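Local coordinates for protein PlaB phospholipase (Legionella pneumophila, PDB 6ZTI) that probably hydrolyses phospholipids as an alpha/beta-hydrolase virulence factor, its activity being controlled by tetramerization that NAD(H) mediates, at residues M342-L347 and N450-V455; V379-N384 and L391-D396. One frame throughout, in Å; residues are numbered along the deposited sequence.

Contact 1: residues M342-L347 and N450-V455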
loop_
_atom_site.group_PDB
_atom_site.type_symbol
_atom_site.label_atom_id
_atom_site.label_comp_id
_atom_site.label_asym_id
_atom_site.label_seq_id
_atom_site.Cartn_x
_atom_site.Cartn_y
_atom_site.Cartn_z
ATOM N N MET B 342 -27.529 3.907 14.278
ATOM C CA MET B 342 -26.202 3.955 13.688
ATOM C C MET B 342 -25.412 5.065 14.362
ATOM O O MET B 342 -25.927 6.168 14.580
ATOM C CB MET B 342 -26.283 4.173 12.180
ATOM C CG MET B 342 -24.992 3.920 11.474
ATOM S SD MET B 342 -25.190 3.680 9.714
ATOM C CE MET B 342 -24.863 5.333 9.136
ATOM N N ILE B 343 -24.189 4.750 14.741
ATOM C CA ILE B 343 -23.284 5.699 15.356
ATOM C C ILE B 343 -22.110 5.869 14.413
ATOM O O ILE B 343 -21.511 4.879 13.977
ATOM C CB ILE B 343 -22.805 5.223 16.736
ATOM C CG1 ILE B 343 -23.980 4.763 17.595
ATOM C CG2 ILE B 343 -22.014 6.358 17.422
ATOM C CD1 ILE B 343 -23.562 4.337 18.996
ATOM N N ILE B 344 -21.794 7.110 14.075
ATOM C CA ILE B 344 -20.590 7.430 13.316
ATOM C C ILE B 344 -19.654 8.145 14.283
ATOM O O ILE B 344 -19.958 9.253 14.737
ATOM C CB ILE B 344 -20.889 8.298 12.083
ATOM C CG1 ILE B 344 -21.898 7.608 11.168
ATOM C CG2 ILE B 344 -19.582 8.574 11.273
ATOM C CD1 ILE B 344 -22.497 8.530 10.105
ATOM N N PHE B 345 -18.529 7.516 14.610
ATOM C CA PHE B 345 -17.545 8.116 15.503
ATOM C C PHE B 345 -16.477 8.825 14.691
ATOM O O PHE B 345 -15.979 8.299 13.688
ATOM C CB PHE B 345 -16.856 7.087 16.408
ATOM C CG PHE B 345 -17.771 6.388 17.377
ATOM C CD1 PHE B 345 -18.016 6.911 18.626
ATOM C CD2 PHE B 345 -18.329 5.168 17.052
ATOM C CE1 PHE B 345 -18.834 6.251 19.507
ATOM C CE2 PHE B 345 -19.153 4.511 17.924
ATOM C CZ PHE B 345 -19.402 5.045 19.152
ATOM N N ARG B 346 -16.131 10.024 15.142
ATOM C CA ARG B 346 -15.031 10.807 14.610
ATOM C C ARG B 346 -14.083 11.091 15.758
ATOM O O ARG B 346 -14.456 11.779 16.713
ATOM C CB ARG B 346 -15.534 12.104 13.997
ATOM C CG ARG B 346 -14.452 12.879 13.310
ATOM C CD ARG B 346 -14.902 14.280 12.999
ATOM N NE ARG B 346 -13.961 14.948 12.111
ATOM C CZ ARG B 346 -13.873 16.263 11.986
ATOM N NH1 ARG B 346 -14.673 17.055 12.695
ATOM N NH2 ARG B 346 -12.994 16.783 11.143
ATOM N N LEU B 347 -12.872 10.561 15.662
ATOM C CA LEU B 347 -11.861 10.675 16.707
ATOM C C LEU B 347 -10.770 11.642 16.277
ATOM O O LEU B 347 -10.030 11.369 15.324
ATOM C CB LEU B 347 -11.258 9.305 17.005
ATOM C CG LEU B 347 -11.193 8.787 18.438
ATOM C CD1 LEU B 347 -11.022 9.915 19.450
ATOM C CD2 LEU B 347 -12.428 7.947 18.732
ATOM N N ASN B 450 -34.159 4.114 14.406
ATOM C CA ASN B 450 -34.190 4.634 13.043
ATOM C C ASN B 450 -33.388 5.922 12.871
ATOM O O ASN B 450 -33.639 6.666 11.929
ATOM C CB ASN B 450 -35.622 4.882 12.555
ATOM C CG ASN B 450 -36.488 3.663 12.681
ATOM O OD1 ASN B 450 -36.055 2.542 12.400
ATOM N ND2 ASN B 450 -37.696 3.860 13.166
ATOM N N GLU B 451 -32.422 6.205 13.751
ATOM C CA GLU B 451 -31.603 7.406 13.627
ATOM C C GLU B 451 -30.114 7.075 13.663
ATOM O O GLU B 451 -29.677 6.119 14.313
ATOM C CB GLU B 451 -31.908 8.437 14.731
ATOM C CG GLU B 451 -33.281 9.065 14.615
ATOM C CD GLU B 451 -33.441 10.294 15.491
ATOM O OE1 GLU B 451 -32.439 10.757 16.089
ATOM O OE2 GLU B 451 -34.576 10.807 15.582
ATOM N N THR B 452 -29.355 7.883 12.921
ATOM C CA THR B 452 -27.907 7.985 13.019
ATOM C C THR B 452 -27.567 9.070 14.043
ATOM O O THR B 452 -28.262 10.079 14.134
ATOM C CB THR B 452 -27.307 8.347 11.646
ATOM O OG1 THR B 452 -27.520 7.281 10.715
ATOM C CG2 THR B 452 -25.825 8.591 11.730
ATOM N N VAL B 453 -26.512 8.857 14.833
ATOM C CA VAL B 453 -25.947 9.913 15.676
ATOM C C VAL B 453 -24.468 10.054 15.332
ATOM O O VAL B 453 -23.745 9.053 15.249
ATOM C CB VAL B 453 -26.152 9.640 17.180
ATOM C CG1 VAL B 453 -25.484 8.337 17.616
ATOM C CG2 VAL B 453 -25.621 10.796 18.021
ATOM N N MET B 454 -24.031 11.295 15.104
ATOM C CA MET B 454 -22.626 11.592 14.856
ATOM C C MET B 454 -21.959 11.963 16.173
ATOM O O MET B 454 -22.454 12.816 16.907
ATOM C CB MET B 454 -22.495 12.724 13.843
ATOM C CG MET B 454 -23.207 12.412 12.506
ATOM S SD MET B 454 -23.576 13.890 11.555
ATOM C CE MET B 454 -21.941 14.453 11.164
ATOM N N VAL B 455 -20.857 11.298 16.487
ATOM C CA VAL B 455 -20.182 11.457 17.768
ATOM C C VAL B 455 -18.760 11.900 17.469
ATOM O O VAL B 455 -17.942 11.109 16.991
ATOM C CB VAL B 455 -20.198 10.166 18.597
ATOM C CG1 VAL B 455 -19.546 10.395 19.973
ATOM C CG2 VAL B 455 -21.631 9.647 18.773
#
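Val455 lays its branched side chain against Ile343 and Phe345, on the sheet face these residues share with Val453. Its CB lies 3.9 Å from CD1 of the Phe345 ring. With CG1 anti to the backbone N (chi1 -177°), that methyl stays close to the same ring carbon, while CG2 turns to the other neighbour and ends 3.6 Å from CG2 of Ile343. Further along, CG1 of Ile343 meets CG1 of Val453. Beta-branched residues suit such a strand core, because they fill the face close to the backbone and accept extended torsions. On the reverse face Ile344 reaches back, its CD1 3.7 Å from CG2 of Thr452, and the Thr452 hydroxyl is satisfied by the carbonyl of Ala224.

Between these two faces the strands run parallel, and five backbone hydrogen bonds join them from Met342 N to Glu451 O through to Arg346 N to Val455 O, the last 2.8 Å long.

Strand 340-349 is an inner strand of the mixed sheet, flanked by strand 452-463 and strand 390-396. Trp174 of helix 171-180 covers Ile344 and Met454, whereas Leu360 of strand 358-364 and the edge-to-face partner Phe415 close over Phe345.

Contact 2: residues V379-N384 and L391-D396. With SND (thionicotinamide-adenine-dinucleotide), chain O.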
loop_
_atom_site.group_PDB
_atom_site.type_symbol
_atom_site.label_atom_id
_atom_site.label_comp_id
_atom_site.label_asym_id
_atom_site.label_seq_id
_atom_site.Cartn_x
_atom_site.Cartn_y
_atom_site.Cartn_z
ATOM N N VAL B 379 -25.027 -5.283 15.355
ATOM C CA VAL B 379 -25.268 -5.734 13.991
ATOM C C VAL B 379 -24.004 -5.655 13.137
ATOM O O VAL B 379 -23.653 -6.616 12.452
ATOM C CB VAL B 379 -26.423 -4.945 13.335
ATOM C CG1 VAL B 379 -26.685 -5.500 11.929
ATOM C CG2 VAL B 379 -27.676 -4.998 14.205
ATOM N N ASP B 380 -23.317 -4.511 13.150
ATOM C CA ASP B 380 -22.201 -4.306 12.232
ATOM C C ASP B 380 -21.227 -3.259 12.759
ATOM O O ASP B 380 -21.573 -2.385 13.551
ATOM C CB ASP B 380 -22.709 -3.874 10.845
ATOM C CG ASP B 380 -21.601 -3.779 9.818
ATOM O OD1 ASP B 380 -20.969 -4.822 9.545
ATOM O OD2 ASP B 380 -21.380 -2.673 9.273
ATOM N N ARG B 381 -20.000 -3.329 12.258
ATOM C CA ARG B 381 -19.061 -2.230 12.396
ATOM C C ARG B 381 -18.241 -2.121 11.122
ATOM O O ARG B 381 -17.943 -3.118 10.465
ATOM C CB ARG B 381 -18.122 -2.402 13.612
ATOM C CG ARG B 381 -17.208 -3.590 13.515
ATOM C CD ARG B 381 -16.590 -3.916 14.864
ATOM N NE ARG B 381 -15.370 -4.711 14.750
ATOM C CZ ARG B 381 -14.634 -5.085 15.799
ATOM N NH1 ARG B 381 -15.000 -4.746 17.024
ATOM N NH2 ARG B 381 -13.528 -5.787 15.631
ATOM N N GLN B 382 -17.863 -0.891 10.793
ATOM C CA GLN B 382 -17.075 -0.617 9.603
ATOM C C GLN B 382 -16.150 0.537 9.937
ATOM O O GLN B 382 -16.540 1.458 10.655
ATOM C CB GLN B 382 -17.965 -0.263 8.394
ATOM C CG GLN B 382 -17.487 -0.828 7.056
ATOM C CD GLN B 382 -18.359 -0.438 5.848
ATOM O OE1 GLN B 382 -18.411 0.727 5.446
ATOM N NE2 GLN B 382 -19.013 -1.433 5.246
ATOM N N ARG B 383 -14.923 0.475 9.441
ATOM C CA ARG B 383 -13.988 1.576 9.585
ATOM C C ARG B 383 -13.651 2.099 8.203
ATOM O O ARG B 383 -13.341 1.320 7.294
ATOM C CB ARG B 383 -12.699 1.177 10.317
ATOM C CG ARG B 383 -11.906 2.401 10.776
ATOM C CD ARG B 383 -10.666 2.030 11.581
ATOM N NE ARG B 383 -9.650 1.380 10.760
ATOM C CZ ARG B 383 -8.458 1.002 11.208
ATOM N NH1 ARG B 383 -8.130 1.211 12.476
ATOM N NH2 ARG B 383 -7.588 0.425 10.384
ATOM N N ASN B 384 -13.738 3.416 8.051
ATOM C CA ASN B 384 -13.530 4.040 6.754
ATOM C C ASN B 384 -12.099 3.805 6.283
ATOM O O ASN B 384 -11.137 3.932 7.049
ATOM C CB ASN B 384 -13.836 5.533 6.839
ATOM C CG ASN B 384 -13.849 6.209 5.471
ATOM O OD1 ASN B 384 -12.813 6.620 4.959
ATOM N ND2 ASN B 384 -15.024 6.306 4.871
ATOM N N LEU B 391 -15.345 5.544 12.338
ATOM C CA LEU B 391 -15.759 4.199 12.711
ATOM C C LEU B 391 -17.267 4.204 12.879
ATOM O O LEU B 391 -17.798 5.018 13.635
ATOM C CB LEU B 391 -15.053 3.760 14.005
ATOM C CG LEU B 391 -15.464 2.425 14.622
ATOM C CD1 LEU B 391 -14.985 1.280 13.748
ATOM C CD2 LEU B 391 -14.915 2.290 16.024
ATOM N N THR B 392 -17.962 3.312 12.174
ATOM C CA THR B 392 -19.419 3.280 12.198
ATOM C C THR B 392 -19.892 1.982 12.841
ATOM O O THR B 392 -19.555 0.890 12.371
ATOM C CB THR B 392 -19.985 3.441 10.779
ATOM O OG1 THR B 392 -19.610 4.726 10.250
ATOM C CG2 THR B 392 -21.474 3.354 10.795
ATOM N N TYR B 393 -20.678 2.102 13.903
ATOM C CA TYR B 393 -21.343 0.966 14.530
ATOM C C TYR B 393 -22.822 1.000 14.191
ATOM O O TYR B 393 -23.433 2.067 14.147
ATOM C CB TYR B 393 -21.190 0.985 16.059
ATOM C CG TYR B 393 -20.073 0.104 16.603
ATOM C CD1 TYR B 393 -18.755 0.367 16.309
ATOM C CD2 TYR B 393 -20.354 -0.969 17.427
ATOM C CE1 TYR B 393 -17.739 -0.424 16.798
ATOM C CE2 TYR B 393 -19.339 -1.773 17.931
ATOM C CZ TYR B 393 -18.037 -1.490 17.623
ATOM O OH TYR B 393 -17.025 -2.287 18.121
ATOM N N PHE B 394 -23.389 -0.180 13.999
ATOM C CA PHE B 394 -24.800 -0.378 13.724
ATOM C C PHE B 394 -25.341 -1.297 14.806
ATOM O O PHE B 394 -24.841 -2.421 14.978
ATOM C CB PHE B 394 -24.962 -0.978 12.324
ATOM C CG PHE B 394 -26.363 -0.942 11.788
ATOM C CD1 PHE B 394 -27.136 0.212 11.886
ATOM C CD2 PHE B 394 -26.887 -2.048 11.139
ATOM C CE1 PHE B 394 -28.408 0.230 11.383
ATOM C CE2 PHE B 394 -28.154 -2.028 10.632
ATOM C CZ PHE B 394 -28.921 -0.891 10.761
ATOM N N LEU B 395 -26.353 -0.822 15.529
ATOM C CA LEU B 395 -26.821 -1.458 16.745
ATOM C C LEU B 395 -28.316 -1.709 16.675
ATOM O O LEU B 395 -29.067 -0.958 16.041
ATOM C CB LEU B 395 -26.543 -0.590 17.988
ATOM C CG LEU B 395 -25.126 -0.054 18.144
ATOM C CD1 LEU B 395 -25.100 0.882 19.358
ATOM C CD2 LEU B 395 -24.114 -1.163 18.284
ATOM N N ASP B 396 -28.738 -2.754 17.380
ATOM C CA ASP B 396 -30.151 -3.069 17.540
ATOM C C ASP B 396 -30.679 -2.235 18.697
ATOM O O ASP B 396 -30.354 -2.487 19.861
ATOM C CB ASP B 396 -30.340 -4.564 17.783
ATOM C CG ASP B 396 -31.796 -4.985 17.790
ATOM O OD1 ASP B 396 -32.636 -4.245 18.343
ATOM O OD2 ASP B 396 -32.105 -6.069 17.243
HETATM P PA SND O . -13.273 -5.390 11.294
HETATM O O1A SND O . -13.863 -5.295 9.940
HETATM O O2A SND O . -14.222 -5.855 12.387
HETATM O O5B SND O . -12.633 -3.987 11.802
HETATM C C5B SND O . -11.940 -3.173 10.837
HETATM C C4B SND O . -11.026 -2.204 11.546
HETATM O O4B SND O . -11.794 -1.391 12.462
HETATM C C3B SND O . -9.913 -2.841 12.379
HETATM O O3B SND O . -8.714 -2.081 12.271
HETATM C C2B SND O . -10.492 -2.798 13.788
HETATM O O2B SND O . -9.500 -2.789 14.805
HETATM C C1B SND O . -11.210 -1.457 13.746
HETATM N N9A SND O . -12.267 -1.333 14.739
HETATM C C8A SND O . -13.471 -1.985 14.741
HETATM N N7A SND O . -14.175 -1.806 15.833
HETATM C C5A SND O . -13.378 -0.973 16.601
HETATM C C6A SND O . -13.526 -0.460 17.902
HETATM N N6A SND O . -14.618 -0.652 18.652
HETATM N N1A SND O . -12.516 0.281 18.401
HETATM C C2A SND O . -11.453 0.524 17.630
HETATM N N3A SND O . -11.210 0.111 16.383
HETATM C C4A SND O . -12.208 -0.657 15.933
HETATM O O3 SND O . -12.042 -6.392 11.288
HETATM P PN SND O . -10.871 -6.831 12.285
HETATM O O1N SND O . -11.312 -6.617 13.681
HETATM O O2N SND O . -9.622 -6.186 11.823
HETATM O O5D SND O . -10.875 -8.397 11.930
HETATM C C5D SND O . -10.066 -8.914 10.848
HETATM C C4D SND O . -10.761 -10.066 10.144
HETATM O O4D SND O . -11.217 -11.041 11.114
HETATM C C3D SND O . -12.004 -9.712 9.327
HETATM O O3D SND O . -12.153 -10.637 8.244
HETATM C C2D SND O . -13.116 -9.884 10.360
HETATM O O2D SND O . -14.388 -10.101 9.764
HETATM C C1D SND O . -12.619 -11.138 11.070
HETATM N N1N SND O . -13.146 -11.170 12.499
HETATM C C2N SND O . -12.459 -10.482 13.427
HETATM C C3N SND O . -12.849 -10.523 14.749
HETATM C C7N SND O . -12.031 -9.853 15.796
HETATM S S7N SND O . -11.597 -10.659 17.183
HETATM N N7N SND O . -11.620 -8.628 15.539
HETATM C C4N SND O . -13.964 -11.281 15.090
HETATM C C5N SND O . -14.663 -11.966 14.114
HETATM C C6N SND O . -14.239 -11.896 12.809
HETATM O O HOH W 1 -21.582 -0.370 10.354
HETATM O O HOH W 2 -16.865 4.222 9.294
#
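Arg381 and Tyr393 lie side by side as a non-hydrogen-bonded pair of an antiparallel hairpin. CB of Arg381 sits over one face of the tyrosine ring, 4.0 Å from its centroid, a CH-pi contact. Arg381 CG stands between the backbone N and the carbonyl carbon (chi1 64°), and from there the extended chain carries the guanidinium past the ring to the thio-NAD. NE gives a straight bond of 2.9 Å to the phosphate oxygen O2A, which lies in the guanidinium plane, and NH2 reaches O1N of the second phosphate. One guanidinium face receives the adenine N7A, while NH1 adds a weak bond to Tyr393 OH.

Packing is close where Val379 CG1 comes within 3.5 Å of Phe394 CD2. Here Val379 and Asp380 both donate to Phe394 O, a classic beta bulge. The side of Asp380 and Thr392 is wetter: one water donates to Asp380 OD2 and Thr392 O, and Asp380 OD2 also forms a salt bridge with Arg222 and a hydrogen bond with Tyr211 OH.

Leu391 offers the adenine an apolar surface, its CD2 3.6 Å from C6A, and Arg383 lays a guanidinium face against the ribose O3B. Tyr393 OH accepts from the adenine N6A at 3.0 Å and also bonds N3A of another thio-NAD, as a hydroxyl can. Arg381 NH2 further bonds Val208 O of the second subunit. A single arginine that bonds both phosphates of the dinucleotide and a carbonyl of the second subunit could couple ligand binding to subunit association, consistent with NAD(H)-mediated tetramerization.

In the fold
Both contacts are largely buried and belong to one mixed sheet, in which strand 340-349 of contact 1 neighbours strand 390-396 of contact 2. Probable backbone hydrogen bonds join them, Phe345 N to Leu391 O and Ile343 N to Tyr393 O, each 2.8 Å. In sequence the hairpin of contact 2 is nested within the long excursion that contact 1 closes. Contact 1 lies nearer the centre of the chain, pairs distant strands in parallel and is chiefly aliphatic, with no other subunit touching it. Contact 2 joins sequence neighbours antiparallel, and its arginines and tyrosine serve bound dinucleotides and, through Arg381, the second subunit.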